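Local atomic coordinates of amorpha-4,11-diene synthase (Artemisia annua, PDB entry 4GAX), a protein that is a sesquiterpene synthase, a lyase that probably cyclises farnesyl diphosphate with release of diphosphate, as metal-dependent terpene synthases do. Residues Q40-V44 and L259-K264; L90-F96 and I241-E247; R279-C285 and A541-M545; F287-R293 and N527-F531; C379-F383 and F439-V443. One frame throughout, in Å; residues are numbered along the deposited sequence.

How the contacts relate
The five contacts tie together a mainly helical chain without strands. Contacts 1 and 2 both use the long helix 238-269, their centres 25 Å apart, and contact 2 lies within the chain span of contact 1. Contact 1 closes before contact 3 opens. Contacts 3 and 4 share helix 282-292, with centres 15 Å apart, and Phe-542 CZ packs 3.7 Å from Trp-288 CE3. Contact 4 falls within the span of contact 3, and contact 5 within that of contact 4. Contact 1 meets contact 3 where Phe-41 rests on Val-283, so the N-terminal segment reaches the domain of the metal-binding family. Contact 5 lies in that same domain, 20 Å from contact 4 between centres.

Contact 1 (Q40-V44 and L259-K264); sequences QFLIV and LSQLSK
The segment 40-44 is irregular and crosses one side of helix 238-269, coming nearest at Leu-42 and Ser-260, whose CA atoms are 4.8 Å apart. Phe-41 (phi/psi -102/-4, chi1 m) directs its CB toward the helix. Its large ring gives Leu-259 a flat apolar floor: Leu-259 CD2 stands 3.7 Å from the ring centroid, 20° off the normal, a CH-pi contact. The carbonyl Phe-41 O approaches Ser-260 CA at 3.2 Å in a CA-H...O contact. Leu-42 keeps near-helical angles (-64/-53). Its carbonyl accepts the hydrogen bond across the contact, from Ser-260 OG to Leu-42 O at 2.6 Å; serine suits this place, being a short donor (chi1 t) that lets the backbones close up. As in plant terpene synthases, this N-terminal segment lies along helix 238-269 and, through Phe-41, against Val-283 of helix 282-292 and Leu-557 of helix 547-557 in the C-terminal alpha-helical domain. The Leu-42 side chain (chi1 t) starts away from the helix but curls back, placing CD2 3.7 Å from Ser-263 CB and 3.6 Å from Lys-264 CG. Ser-263 OG (chi1 m) donates to Leu-259 O, one turn back in its own helix, at 2.5 Å. From Ile-43 the chain is extended (-111/131, then -106/134 at Val-44). Ile-43 CD1 lies 3.6 Å from CE of Lys-264, whose long aliphatic chain covers this exposed margin.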
# COMPACT_ATOMS: atom_id res chain seq x y z
N GLN A 40 -2.32 -21.93 12.53
CA GLN A 40 -3.43 -22.04 11.57
C GLN A 40 -3.02 -21.82 10.11
O GLN A 40 -3.71 -22.27 9.18
CB GLN A 40 -4.57 -21.09 11.95
CG GLN A 40 -4.33 -19.63 11.59
CD GLN A 40 -5.46 -18.71 12.06
OE1 GLN A 40 -5.42 -18.19 13.18
NE2 GLN A 40 -6.46 -18.52 11.21
N PHE A 41 -1.91 -21.12 9.89
CA PHE A 41 -1.47 -20.84 8.53
C PHE A 41 -0.34 -21.75 8.05
O PHE A 41 0.07 -21.65 6.89
CB PHE A 41 -1.02 -19.38 8.39
CG PHE A 41 -2.10 -18.37 8.67
CD1 PHE A 41 -3.22 -18.27 7.85
CD2 PHE A 41 -1.98 -17.48 9.74
CE1 PHE A 41 -4.21 -17.32 8.10
CE2 PHE A 41 -2.96 -16.54 10.00
CZ PHE A 41 -4.08 -16.45 9.17
N LEU A 42 0.16 -22.61 8.93
CA LEU A 42 1.35 -23.41 8.62
C LEU A 42 1.11 -24.39 7.47
O LEU A 42 1.87 -24.43 6.49
CB LEU A 42 1.83 -24.17 9.87
CG LEU A 42 3.25 -24.75 9.88
CD1 LEU A 42 3.29 -26.18 9.36
CD2 LEU A 42 4.22 -23.87 9.09
N ILE A 43 0.06 -25.18 7.60
CA ILE A 43 -0.36 -26.10 6.55
C ILE A 43 -1.68 -25.59 5.99
O ILE A 43 -2.60 -25.26 6.75
CB ILE A 43 -0.58 -27.53 7.10
CG1 ILE A 43 0.72 -28.07 7.71
CG2 ILE A 43 -1.07 -28.46 5.99
CD1 ILE A 43 1.86 -28.24 6.71
N VAL A 44 -1.77 -25.51 4.67
CA VAL A 44 -3.02 -25.10 4.04
C VAL A 44 -3.74 -26.29 3.41
O VAL A 44 -3.13 -27.13 2.74
CB VAL A 44 -2.81 -23.92 3.06
CG1 VAL A 44 -3.48 -24.18 1.71
CG2 VAL A 44 -3.33 -22.65 3.67
N LEU A 259 1.68 -17.74 2.43
CA LEU A 259 1.84 -17.57 3.86
C LEU A 259 2.21 -18.89 4.52
O LEU A 259 2.94 -18.91 5.52
CB LEU A 259 0.55 -17.01 4.47
CG LEU A 259 0.57 -16.78 5.99
CD1 LEU A 259 1.77 -15.95 6.42
CD2 LEU A 259 -0.72 -16.09 6.41
N SER A 260 1.71 -19.99 3.97
CA SER A 260 2.14 -21.32 4.42
C SER A 260 3.64 -21.55 4.19
O SER A 260 4.35 -22.07 5.07
CB SER A 260 1.33 -22.41 3.70
OG SER A 260 1.85 -23.69 3.99
N GLN A 261 4.12 -21.19 3.00
CA GLN A 261 5.54 -21.31 2.69
C GLN A 261 6.37 -20.39 3.59
O GLN A 261 7.40 -20.79 4.11
CB GLN A 261 5.78 -20.98 1.21
CG GLN A 261 5.08 -21.94 0.26
CD GLN A 261 5.05 -21.45 -1.18
OE1 GLN A 261 4.06 -21.65 -1.89
NE2 GLN A 261 6.13 -20.82 -1.61
N LEU A 262 5.89 -19.17 3.80
CA LEU A 262 6.58 -18.25 4.68
C LEU A 262 6.58 -18.71 6.13
O LEU A 262 7.56 -18.49 6.85
CB LEU A 262 5.98 -16.85 4.57
CG LEU A 262 6.46 -16.13 3.32
CD1 LEU A 262 5.50 -14.99 2.99
CD2 LEU A 262 7.89 -15.61 3.53
N SER A 263 5.48 -19.34 6.54
CA SER A 263 5.34 -19.83 7.90
C SER A 263 6.34 -20.94 8.16
O SER A 263 6.92 -21.00 9.25
CB SER A 263 3.91 -20.30 8.19
OG SER A 263 3.01 -19.21 8.05
N LYS A 264 6.55 -21.80 7.17
CA LYS A 264 7.50 -22.92 7.33
C LYS A 264 8.93 -22.40 7.42
O LYS A 264 9.70 -22.83 8.28
CB LYS A 264 7.38 -23.92 6.17
CG LYS A 264 6.35 -25.00 6.42
CD LYS A 264 5.81 -25.57 5.12
CE LYS A 264 4.42 -26.14 5.33
NZ LYS A 264 3.88 -26.76 4.09

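Contact 2 (L90-F96 and I241-E247); sequences LGISYLF and IKLAKLE
Ala-244 makes the hollow in this buried contact. Its small side chain lets the turn 90-96 settle close to helix 238-269, with the CA atoms of Leu-90 and Ala-244 5.9 Å apart. Leu-90 (chi1 m, chi2 t) is one bump, CB to Ala-244 CB 3.8 Å, and its CD2 reaches Ile-241 CD1 at 4.1 Å. Gly-91 then ends helix 77-89 in a Schellman motif, its phi of 86° being easy for glycine. Ile-92 (chi1 p, chi2 t) is a second bump: its CG2 lies 4.0 Å from Ala-244 CA and 3.7 Å from Glu-247 CB, while its CD1 meets Leu-243 CD2 at 4.0 Å. The turn joins two helices of the N-terminal domain, whose family belongs to the six-hairpin group, and helix 238-269 closes against it. A 3-10 turn, 93-95, follows. Leu-243 (chi1 t) wedges between Ile-92, Leu-95 and Phe-96: Leu-95 CD1 to Leu-243 CD1 is 4.0 Å, and Leu-243 CD2 touches the ring edge at Phe-96 CZ, 3.9 Å. At the polar margin Tyr-94 OH and Glu-247 OE1 lie 3.2 Å apart, and a water donates to Leu-90 O and Ala-244 O, both at 2.8 Å.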
# COMPACT_ATOMS: atom_id res chain seq x y z
N LEU A 90 -14.02 -4.41 -7.64
CA LEU A 90 -14.32 -5.82 -7.35
C LEU A 90 -13.05 -6.68 -7.20
O LEU A 90 -13.10 -7.86 -6.81
CB LEU A 90 -15.24 -6.43 -8.41
CG LEU A 90 -16.69 -5.91 -8.37
CD1 LEU A 90 -17.46 -6.39 -9.61
CD2 LEU A 90 -17.37 -6.38 -7.09
N GLY A 91 -11.92 -6.08 -7.56
CA GLY A 91 -10.62 -6.67 -7.29
C GLY A 91 -10.15 -7.63 -8.36
O GLY A 91 -9.28 -8.46 -8.09
N ILE A 92 -10.72 -7.52 -9.56
CA ILE A 92 -10.36 -8.42 -10.67
C ILE A 92 -9.73 -7.70 -11.87
O ILE A 92 -9.71 -8.22 -12.99
CB ILE A 92 -11.55 -9.26 -11.16
CG1 ILE A 92 -12.82 -8.42 -11.21
CG2 ILE A 92 -11.76 -10.45 -10.24
CD1 ILE A 92 -13.97 -9.16 -11.88
N SER A 93 -9.20 -6.50 -11.63
CA SER A 93 -8.56 -5.76 -12.71
C SER A 93 -7.36 -6.53 -13.28
O SER A 93 -7.08 -6.44 -14.48
CB SER A 93 -8.15 -4.37 -12.24
OG SER A 93 -7.23 -4.45 -11.16
N TYR A 94 -6.69 -7.34 -12.46
CA TYR A 94 -5.54 -8.13 -12.94
C TYR A 94 -5.92 -9.15 -14.00
O TYR A 94 -5.05 -9.64 -14.72
CB TYR A 94 -4.83 -8.86 -11.79
CG TYR A 94 -5.70 -9.86 -11.07
CD1 TYR A 94 -5.76 -11.19 -11.47
CD2 TYR A 94 -6.47 -9.47 -9.97
CE1 TYR A 94 -6.57 -12.11 -10.80
CE2 TYR A 94 -7.28 -10.37 -9.30
CZ TYR A 94 -7.32 -11.69 -9.72
OH TYR A 94 -8.13 -12.57 -9.04
N LEU A 95 -7.21 -9.48 -14.10
CA LEU A 95 -7.66 -10.38 -15.16
C LEU A 95 -7.77 -9.66 -16.50
O LEU A 95 -7.77 -10.29 -17.55
CB LEU A 95 -9.03 -10.97 -14.82
CG LEU A 95 -9.12 -11.90 -13.61
CD1 LEU A 95 -10.54 -12.42 -13.51
CD2 LEU A 95 -8.14 -13.06 -13.76
N PHE A 96 -7.85 -8.33 -16.46
CA PHE A 96 -8.10 -7.55 -17.67
C PHE A 96 -7.14 -6.37 -17.81
O PHE A 96 -7.55 -5.26 -18.19
CB PHE A 96 -9.54 -7.05 -17.65
CG PHE A 96 -10.54 -8.14 -17.43
CD1 PHE A 96 -10.88 -8.99 -18.46
CD2 PHE A 96 -11.13 -8.32 -16.18
CE1 PHE A 96 -11.81 -10.02 -18.27
CE2 PHE A 96 -12.07 -9.34 -15.98
CZ PHE A 96 -12.40 -10.19 -17.03
N ILE A 241 -20.13 -10.09 -10.73
CA ILE A 241 -20.10 -10.48 -9.32
C ILE A 241 -19.78 -11.96 -9.18
O ILE A 241 -19.05 -12.35 -8.25
CB ILE A 241 -21.41 -10.11 -8.55
CG1 ILE A 241 -21.18 -10.27 -7.03
CG2 ILE A 241 -22.58 -10.96 -8.99
CD1 ILE A 241 -20.02 -9.42 -6.51
N LYS A 242 -20.28 -12.78 -10.09
CA LYS A 242 -19.97 -14.21 -10.03
C LYS A 242 -18.48 -14.44 -10.20
O LYS A 242 -17.85 -15.19 -9.43
CB LYS A 242 -20.74 -14.97 -11.11
CG LYS A 242 -20.62 -16.48 -10.98
CD LYS A 242 -21.27 -17.19 -12.15
CE LYS A 242 -21.46 -18.67 -11.84
NZ LYS A 242 -21.86 -19.42 -13.06
N LEU A 243 -17.90 -13.77 -11.19
CA LEU A 243 -16.48 -13.86 -11.45
C LEU A 243 -15.65 -13.30 -10.30
O LEU A 243 -14.63 -13.90 -9.90
CB LEU A 243 -16.15 -13.07 -12.73
CG LEU A 243 -14.67 -12.99 -13.11
CD1 LEU A 243 -14.07 -14.38 -13.28
CD2 LEU A 243 -14.53 -12.19 -14.39
N ALA A 244 -16.06 -12.15 -9.78
CA ALA A 244 -15.29 -11.51 -8.71
C ALA A 244 -15.19 -12.40 -7.46
O ALA A 244 -14.15 -12.41 -6.78
CB ALA A 244 -15.90 -10.14 -8.34
N LYS A 245 -16.25 -13.12 -7.16
CA LYS A 245 -16.25 -13.93 -5.94
C LYS A 245 -15.45 -15.21 -6.13
O LYS A 245 -14.73 -15.63 -5.22
CB LYS A 245 -17.68 -14.26 -5.51
CG LYS A 245 -18.49 -13.05 -5.06
CD LYS A 245 -19.96 -13.46 -4.82
CE LYS A 245 -20.27 -13.64 -3.34
NZ LYS A 245 -21.66 -14.18 -3.12
N LEU A 246 -15.58 -15.83 -7.31
CA LEU A 246 -14.82 -17.05 -7.63
C LEU A 246 -13.33 -16.73 -7.61
O LEU A 246 -12.51 -17.48 -7.07
CB LEU A 246 -15.21 -17.59 -9.01
CG LEU A 246 -16.30 -18.66 -9.13
CD1 LEU A 246 -17.32 -18.54 -8.03
CD2 LEU A 246 -16.99 -18.58 -10.50
N GLU A 247 -12.99 -15.59 -8.21
CA GLU A 247 -11.60 -15.16 -8.31
C GLU A 247 -11.07 -14.74 -6.94
O GLU A 247 -9.92 -15.01 -6.61
CB GLU A 247 -11.48 -14.00 -9.28
CG GLU A 247 -11.56 -14.44 -10.73
CD GLU A 247 -10.36 -15.28 -11.15
OE1 GLU A 247 -9.26 -15.11 -10.55
OE2 GLU A 247 -10.51 -16.10 -12.07
O HOH W 1 -12.14 -10.48 -6.61

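Contact 3 (R279-C285 and A541-M545); sequences RDRIVEC and AFTAM
Residues 279-281 read Arg-Asp-Arg, the RxR motif that in plant terpene synthases precedes the aspartate-rich metal motif and probably helps hold the diphosphate. Here it meets the loop joining helices 519-535 and 547-557, which in relatives acts as a lid over the active site. The loop is irregular and partly poorly ordered. Phe-542, chi1 at -103°, covers the first turn of helix 282-292, CA to CA 7.0 Å at Glu-284. Its flat ring takes Glu-284 CB over one face, 3.9 Å from the centroid in a CH-pi contact. Its carbonyl receives a very short hydrogen bond, Arg-281 NH1 to Phe-542 O 2.3 Å, a distance probably not accurate; Arg-281, at the N-cap, steadies its guanidinium with NE to Asp-280 O at 3.0 Å. Thr-543 lays CG2 over the guanidinium face of Arg-279, 3.7 Å from CZ. Met-545, long and flexible (chi1 and chi2 t), brings CE into van der Waals contact 3.3 Å from Glu-284 OE2, which takes its hydrogen bond from Trp-37 NE1.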
# COMPACT_ATOMS: atom_id res chain seq x y z
N ARG A 279 10.74 -10.35 17.75
CA ARG A 279 9.32 -10.68 17.70
C ARG A 279 9.02 -11.86 16.78
O ARG A 279 9.74 -12.11 15.81
CB ARG A 279 8.55 -9.47 17.18
CG ARG A 279 8.96 -8.15 17.82
CD ARG A 279 8.55 -6.95 16.97
NE ARG A 279 9.00 -5.71 17.61
CZ ARG A 279 8.87 -4.50 17.08
NH1 ARG A 279 8.30 -4.35 15.89
NH2 ARG A 279 9.31 -3.44 17.74
N ASP A 280 7.93 -12.56 17.08
CA ASP A 280 7.43 -13.64 16.22
C ASP A 280 6.25 -13.07 15.41
O ASP A 280 5.08 -13.17 15.84
CB ASP A 280 6.99 -14.82 17.08
CG ASP A 280 6.60 -16.04 16.25
OD1 ASP A 280 6.93 -16.08 15.05
OD2 ASP A 280 5.97 -16.97 16.82
N ARG A 281 6.54 -12.49 14.25
CA ARG A 281 5.55 -11.72 13.48
C ARG A 281 5.50 -12.03 11.99
O ARG A 281 5.32 -11.11 11.17
CB ARG A 281 5.80 -10.22 13.66
CG ARG A 281 5.62 -9.71 15.09
CD ARG A 281 4.17 -9.87 15.55
NE ARG A 281 4.06 -10.58 16.82
CZ ARG A 281 4.11 -9.99 18.01
NH1 ARG A 281 4.26 -8.68 18.10
NH2 ARG A 281 4.00 -10.71 19.12
N ILE A 282 5.62 -13.30 11.62
CA ILE A 282 5.67 -13.59 10.18
C ILE A 282 4.36 -13.21 9.46
O ILE A 282 4.39 -12.76 8.31
CB ILE A 282 6.09 -15.05 9.88
CG1 ILE A 282 6.62 -15.16 8.45
CG2 ILE A 282 4.95 -16.02 10.11
CD1 ILE A 282 7.80 -14.21 8.14
N VAL A 283 3.22 -13.35 10.14
CA VAL A 283 1.94 -13.04 9.52
C VAL A 283 1.89 -11.55 9.21
O VAL A 283 1.47 -11.13 8.12
CB VAL A 283 0.74 -13.42 10.43
CG1 VAL A 283 -0.58 -12.96 9.79
CG2 VAL A 283 0.72 -14.92 10.68
N GLU A 284 2.37 -10.77 10.16
CA GLU A 284 2.47 -9.32 10.02
C GLU A 284 3.41 -8.88 8.89
O GLU A 284 3.11 -7.93 8.16
CB GLU A 284 2.89 -8.71 11.36
CG GLU A 284 1.79 -8.79 12.45
CD GLU A 284 1.55 -10.20 13.03
OE1 GLU A 284 2.40 -11.10 12.86
OE2 GLU A 284 0.49 -10.40 13.66
N CYS A 285 4.53 -9.57 8.72
CA CYS A 285 5.45 -9.21 7.63
C CYS A 285 4.80 -9.53 6.30
O CYS A 285 4.91 -8.77 5.34
CB CYS A 285 6.77 -9.96 7.76
SG CYS A 285 7.70 -9.57 9.28
N ALA A 541 1.12 -1.53 15.49
CA ALA A 541 0.46 -2.83 15.36
C ALA A 541 1.38 -4.05 15.25
O ALA A 541 0.92 -5.13 14.90
CB ALA A 541 -0.53 -2.80 14.19
N PHE A 542 2.67 -3.88 15.55
CA PHE A 542 3.63 -4.99 15.43
C PHE A 542 4.01 -5.64 16.75
O PHE A 542 4.49 -6.78 16.77
CB PHE A 542 4.88 -4.56 14.66
CG PHE A 542 4.92 -5.03 13.24
CD1 PHE A 542 5.98 -5.79 12.77
CD2 PHE A 542 3.87 -4.74 12.38
CE1 PHE A 542 6.01 -6.22 11.45
CE2 PHE A 542 3.89 -5.17 11.07
CZ PHE A 542 4.96 -5.92 10.60
N THR A 543 3.83 -4.92 17.85
CA THR A 543 4.00 -5.48 19.19
C THR A 543 2.61 -5.65 19.78
O THR A 543 2.23 -6.74 20.23
CB THR A 543 4.83 -4.56 20.09
OG1 THR A 543 4.00 -3.49 20.57
CG2 THR A 543 6.00 -3.98 19.32
N ALA A 544 1.86 -4.56 19.78
CA ALA A 544 0.43 -4.61 20.02
C ALA A 544 -0.22 -5.07 18.73
O ALA A 544 0.47 -5.43 17.77
CB ALA A 544 -0.10 -3.25 20.42
N MET A 545 -1.54 -5.05 18.68
CA MET A 545 -2.26 -5.30 17.44
C MET A 545 -3.70 -4.87 17.60
O MET A 545 -4.50 -5.55 18.26
CB MET A 545 -2.22 -6.78 17.05
CG MET A 545 -2.95 -7.06 15.74
SD MET A 545 -3.28 -8.80 15.43
CE MET A 545 -2.45 -8.98 13.87

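Contact 4 (F287-R293 and N527-F531); sequences FWALASR and NLVHF
Phe-531 (chi1 t) is the apolar centre, a broad ring on helix 519-535 pushed toward helix 282-292. Trp-288 (chi1 t) lies against it: Trp-288 CG to Phe-531 CE2 is 3.3 Å, and the five-membered ring of Trp-288 and the Phe-531 ring have centroids 4.3 Å apart with planes at an oblique 32°. Trp-288 CA adds a CH-pi contact over the Phe-531 face, 4.2 Å from the centroid. Ala-291, small enough to let the ring in, touches Phe-531 CD1 through CB at 3.6 Å, and Phe-287 CD2 meets Phe-531 CE1 at 4.0 Å. One turn back, Leu-528 (chi1 m, chi2 t) sets CD2 3.8 Å from Trp-288 CD1 at the indole edge and 3.9 Å from Ser-292 CB. The short helical segments approach to 8.7 Å between axes, their directions 136° apart, and come closest at Ser-292 and Leu-528, CA to CA 5.3 Å. Outward, a water accepts from Trp-288 NE1 at 3.1 Å and donates to Leu-528 O at 2.9 Å. Where the chain turns extended at Arg-293 (-147/129), Asn-527 ND2 donates to Ser-292 O at 2.8 Å, an amide well suited to a main-chain carbonyl; Arg-293 itself pairs with Glu-295. These obliquely crossing helices belong to the class I terpene synthase alpha-helical bundle, where the aromatic residue seven after the second RxR arginine, here Trp-288, probably lines the cavity.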
# COMPACT_ATOMS: atom_id res chain seq x y z
N PHE A 287 1.55 -9.60 5.62
CA PHE A 287 0.43 -8.70 5.37
C PHE A 287 0.95 -7.40 4.77
O PHE A 287 0.35 -6.84 3.86
CB PHE A 287 -0.37 -8.43 6.66
CG PHE A 287 -1.71 -7.77 6.42
CD1 PHE A 287 -2.74 -8.47 5.81
CD2 PHE A 287 -1.93 -6.45 6.79
CE1 PHE A 287 -3.98 -7.87 5.57
CE2 PHE A 287 -3.16 -5.84 6.56
CZ PHE A 287 -4.19 -6.55 5.95
N TRP A 288 2.08 -6.94 5.28
CA TRP A 288 2.74 -5.77 4.73
C TRP A 288 3.19 -6.02 3.28
O TRP A 288 2.97 -5.19 2.38
CB TRP A 288 3.91 -5.43 5.64
CG TRP A 288 4.54 -4.10 5.46
CD1 TRP A 288 4.49 -3.29 4.37
CD2 TRP A 288 5.34 -3.42 6.43
NE1 TRP A 288 5.22 -2.15 4.60
CE2 TRP A 288 5.75 -2.20 5.86
CE3 TRP A 288 5.76 -3.73 7.73
CZ2 TRP A 288 6.55 -1.28 6.55
CZ3 TRP A 288 6.56 -2.81 8.42
CH2 TRP A 288 6.95 -1.60 7.82
N ALA A 289 3.82 -7.18 3.04
CA ALA A 289 4.25 -7.52 1.68
C ALA A 289 3.02 -7.62 0.76
O ALA A 289 3.06 -7.20 -0.42
CB ALA A 289 5.02 -8.83 1.67
N LEU A 290 1.94 -8.16 1.32
CA LEU A 290 0.70 -8.36 0.57
C LEU A 290 0.12 -7.03 0.08
O LEU A 290 -0.60 -6.98 -0.91
CB LEU A 290 -0.32 -9.09 1.45
CG LEU A 290 -1.66 -9.43 0.80
CD1 LEU A 290 -1.46 -10.20 -0.52
CD2 LEU A 290 -2.53 -10.22 1.77
N ALA A 291 0.46 -5.95 0.78
CA ALA A 291 -0.01 -4.61 0.40
C ALA A 291 0.67 -4.07 -0.85
O ALA A 291 0.04 -3.35 -1.64
CB ALA A 291 0.17 -3.63 1.56
N SER A 292 1.94 -4.41 -1.05
CA SER A 292 2.69 -3.85 -2.19
C SER A 292 1.99 -4.17 -3.50
O SER A 292 1.63 -3.26 -4.25
CB SER A 292 4.14 -4.36 -2.21
OG SER A 292 4.19 -5.77 -2.37
N ARG A 293 1.81 -5.46 -3.76
CA ARG A 293 1.02 -5.92 -4.91
C ARG A 293 0.33 -7.22 -4.50
O ARG A 293 0.98 -8.14 -4.01
CB ARG A 293 1.89 -6.20 -6.14
CG ARG A 293 2.65 -5.01 -6.81
CD ARG A 293 1.72 -3.90 -7.30
NE ARG A 293 0.63 -4.32 -8.19
CZ ARG A 293 0.52 -3.97 -9.48
NH1 ARG A 293 1.45 -3.23 -10.05
NH2 ARG A 293 -0.53 -4.37 -10.20
N ASN A 527 1.09 1.83 -3.12
CA ASN A 527 0.35 0.94 -2.22
C ASN A 527 1.08 0.90 -0.88
O ASN A 527 0.45 0.97 0.18
CB ASN A 527 0.22 -0.47 -2.81
CG ASN A 527 -0.72 -0.53 -4.00
OD1 ASN A 527 -1.56 0.36 -4.20
ND2 ASN A 527 -0.59 -1.59 -4.80
N LEU A 528 2.40 0.78 -0.92
CA LEU A 528 3.18 0.77 0.32
C LEU A 528 3.02 2.07 1.10
O LEU A 528 3.02 2.07 2.33
CB LEU A 528 4.67 0.48 0.06
CG LEU A 528 4.94 -0.98 -0.34
CD1 LEU A 528 6.40 -1.16 -0.76
CD2 LEU A 528 4.60 -1.93 0.80
N VAL A 529 2.88 3.20 0.40
CA VAL A 529 2.62 4.47 1.10
C VAL A 529 1.24 4.47 1.76
O VAL A 529 1.10 4.86 2.91
CB VAL A 529 2.72 5.69 0.14
CG1 VAL A 529 2.34 6.98 0.87
CG2 VAL A 529 4.13 5.82 -0.43
N HIS A 530 0.23 4.02 1.03
CA HIS A 530 -1.12 3.96 1.60
C HIS A 530 -1.20 2.95 2.75
O HIS A 530 -1.96 3.13 3.71
CB HIS A 530 -2.16 3.64 0.52
CG HIS A 530 -2.46 4.80 -0.37
ND1 HIS A 530 -2.66 4.67 -1.73
CD2 HIS A 530 -2.58 6.12 -0.09
CE1 HIS A 530 -2.90 5.87 -2.25
NE2 HIS A 530 -2.85 6.76 -1.28
N PHE A 531 -0.40 1.90 2.66
CA PHE A 531 -0.33 0.93 3.76
C PHE A 531 0.05 1.56 5.10
O PHE A 531 -0.36 1.07 6.18
CB PHE A 531 0.63 -0.22 3.43
CG PHE A 531 0.74 -1.22 4.53
CD1 PHE A 531 -0.31 -2.08 4.80
CD2 PHE A 531 1.88 -1.28 5.32
CE1 PHE A 531 -0.22 -3.01 5.82
CE2 PHE A 531 1.97 -2.21 6.36
CZ PHE A 531 0.92 -3.08 6.60
O HOH W 2 5.18 0.77 3.66

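Contact 5 (C379-F383 and F439-V443); sequences CGKEF and FEWAV
Cys-379 (chi1 m) lies over one face of the Phe-439 ring, its CB 3.4 Å from the centroid and only 9° off the normal, a CH-pi contact; its SG, 4.5 Å from the centroid and 17° off the normal, adds a sulfur-aromatic contact. Gly-380 follows closely, Gly-380 N to Phe-439 CZ 3.6 Å. The short segments of helices 374-399 and 436-443 run nearly parallel, crossing at 17°, with axes 11.4 Å apart; Phe-439, its chi1 of -95° between wells, sets its ring against Cys-379. The CA pairs are Cys-379 with Phe-439 at 7.2 Å and Phe-383 with Val-443 at 8.7 Å. Phe-383 (chi1 m) brings CZ to 3.5 Å from Val-443 CG1 and 3.7 Å from Ala-442 CB, and its CE2 meets Phe-439 CD1 at 4.0 Å. Helix 419-429 of the same metal-binding domain also touches these rings: Thr-424 meets both, and Tyr-427 meets Phe-439 edge-to-face. A methylene, a sulfur, methyls and rings make the contact, without hydrogen bonds between the segments, so it rests on shape and dispersion.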
# COMPACT_ATOMS: atom_id res chain seq x y z
N CYS A 379 22.77 -3.57 -7.46
CA CYS A 379 22.14 -2.30 -7.15
C CYS A 379 21.29 -2.42 -5.89
O CYS A 379 21.42 -1.61 -4.98
CB CYS A 379 21.30 -1.80 -8.33
SG CYS A 379 22.31 -1.20 -9.73
N GLY A 380 20.44 -3.45 -5.84
CA GLY A 380 19.62 -3.70 -4.66
C GLY A 380 20.45 -3.88 -3.39
O GLY A 380 20.13 -3.32 -2.34
N LYS A 381 21.51 -4.66 -3.49
CA LYS A 381 22.35 -4.99 -2.34
C LYS A 381 22.86 -3.75 -1.61
O LYS A 381 22.86 -3.70 -0.38
CB LYS A 381 23.53 -5.86 -2.77
CG LYS A 381 24.55 -6.12 -1.66
CD LYS A 381 25.55 -7.19 -2.07
CE LYS A 381 26.51 -6.68 -3.13
NZ LYS A 381 27.48 -7.74 -3.56
N GLU A 382 23.28 -2.75 -2.38
CA GLU A 382 23.83 -1.52 -1.80
C GLU A 382 22.77 -0.79 -0.96
O GLU A 382 23.10 -0.18 0.06
CB GLU A 382 24.35 -0.61 -2.92
CG GLU A 382 24.89 0.73 -2.46
CD GLU A 382 26.16 0.63 -1.62
OE1 GLU A 382 26.84 -0.42 -1.68
OE2 GLU A 382 26.47 1.60 -0.91
N PHE A 383 21.51 -0.88 -1.36
CA PHE A 383 20.45 -0.27 -0.57
C PHE A 383 20.28 -0.98 0.77
O PHE A 383 19.90 -0.37 1.77
CB PHE A 383 19.13 -0.30 -1.33
CG PHE A 383 18.97 0.82 -2.33
CD1 PHE A 383 18.35 2.01 -1.96
CD2 PHE A 383 19.45 0.69 -3.62
CE1 PHE A 383 18.20 3.04 -2.87
CE2 PHE A 383 19.30 1.72 -4.54
CZ PHE A 383 18.68 2.90 -4.16
N PHE A 439 16.43 2.24 -11.09
CA PHE A 439 17.41 2.31 -10.01
C PHE A 439 18.04 3.69 -9.91
O PHE A 439 18.32 4.16 -8.80
CB PHE A 439 18.49 1.24 -10.18
CG PHE A 439 18.21 -0.00 -9.39
CD1 PHE A 439 18.30 0.01 -8.01
CD2 PHE A 439 17.86 -1.18 -10.03
CE1 PHE A 439 18.04 -1.13 -7.27
CE2 PHE A 439 17.61 -2.32 -9.30
CZ PHE A 439 17.70 -2.30 -7.92
N GLU A 440 18.29 4.33 -11.05
CA GLU A 440 18.76 5.71 -11.04
C GLU A 440 17.76 6.57 -10.27
O GLU A 440 18.14 7.41 -9.45
CB GLU A 440 18.94 6.23 -12.47
CG GLU A 440 20.06 5.57 -13.24
CD GLU A 440 20.06 5.95 -14.72
OE1 GLU A 440 19.13 6.68 -15.14
OE2 GLU A 440 20.97 5.51 -15.45
N TRP A 441 16.48 6.38 -10.55
CA TRP A 441 15.44 7.09 -9.82
C TRP A 441 15.58 6.85 -8.31
O TRP A 441 15.66 7.80 -7.52
CB TRP A 441 14.05 6.64 -10.28
CG TRP A 441 12.96 7.38 -9.58
CD1 TRP A 441 12.55 8.66 -9.82
CD2 TRP A 441 12.15 6.89 -8.51
NE1 TRP A 441 11.53 9.00 -8.97
CE2 TRP A 441 11.26 7.93 -8.15
CE3 TRP A 441 12.09 5.68 -7.82
CZ2 TRP A 441 10.33 7.78 -7.13
CZ3 TRP A 441 11.16 5.53 -6.81
CH2 TRP A 441 10.29 6.58 -6.48
N ALA A 442 15.63 5.57 -7.94
CA ALA A 442 15.80 5.15 -6.55
C ALA A 442 16.98 5.81 -5.85
O ALA A 442 16.87 6.22 -4.69
CB ALA A 442 15.93 3.63 -6.47
N VAL A 443 18.11 5.92 -6.53
CA VAL A 443 19.30 6.50 -5.90
C VAL A 443 19.29 8.03 -5.92
O VAL A 443 20.06 8.67 -5.21
CB VAL A 443 20.63 5.97 -6.51
CG1 VAL A 443 20.61 4.44 -6.62
CG2 VAL A 443 20.89 6.59 -7.87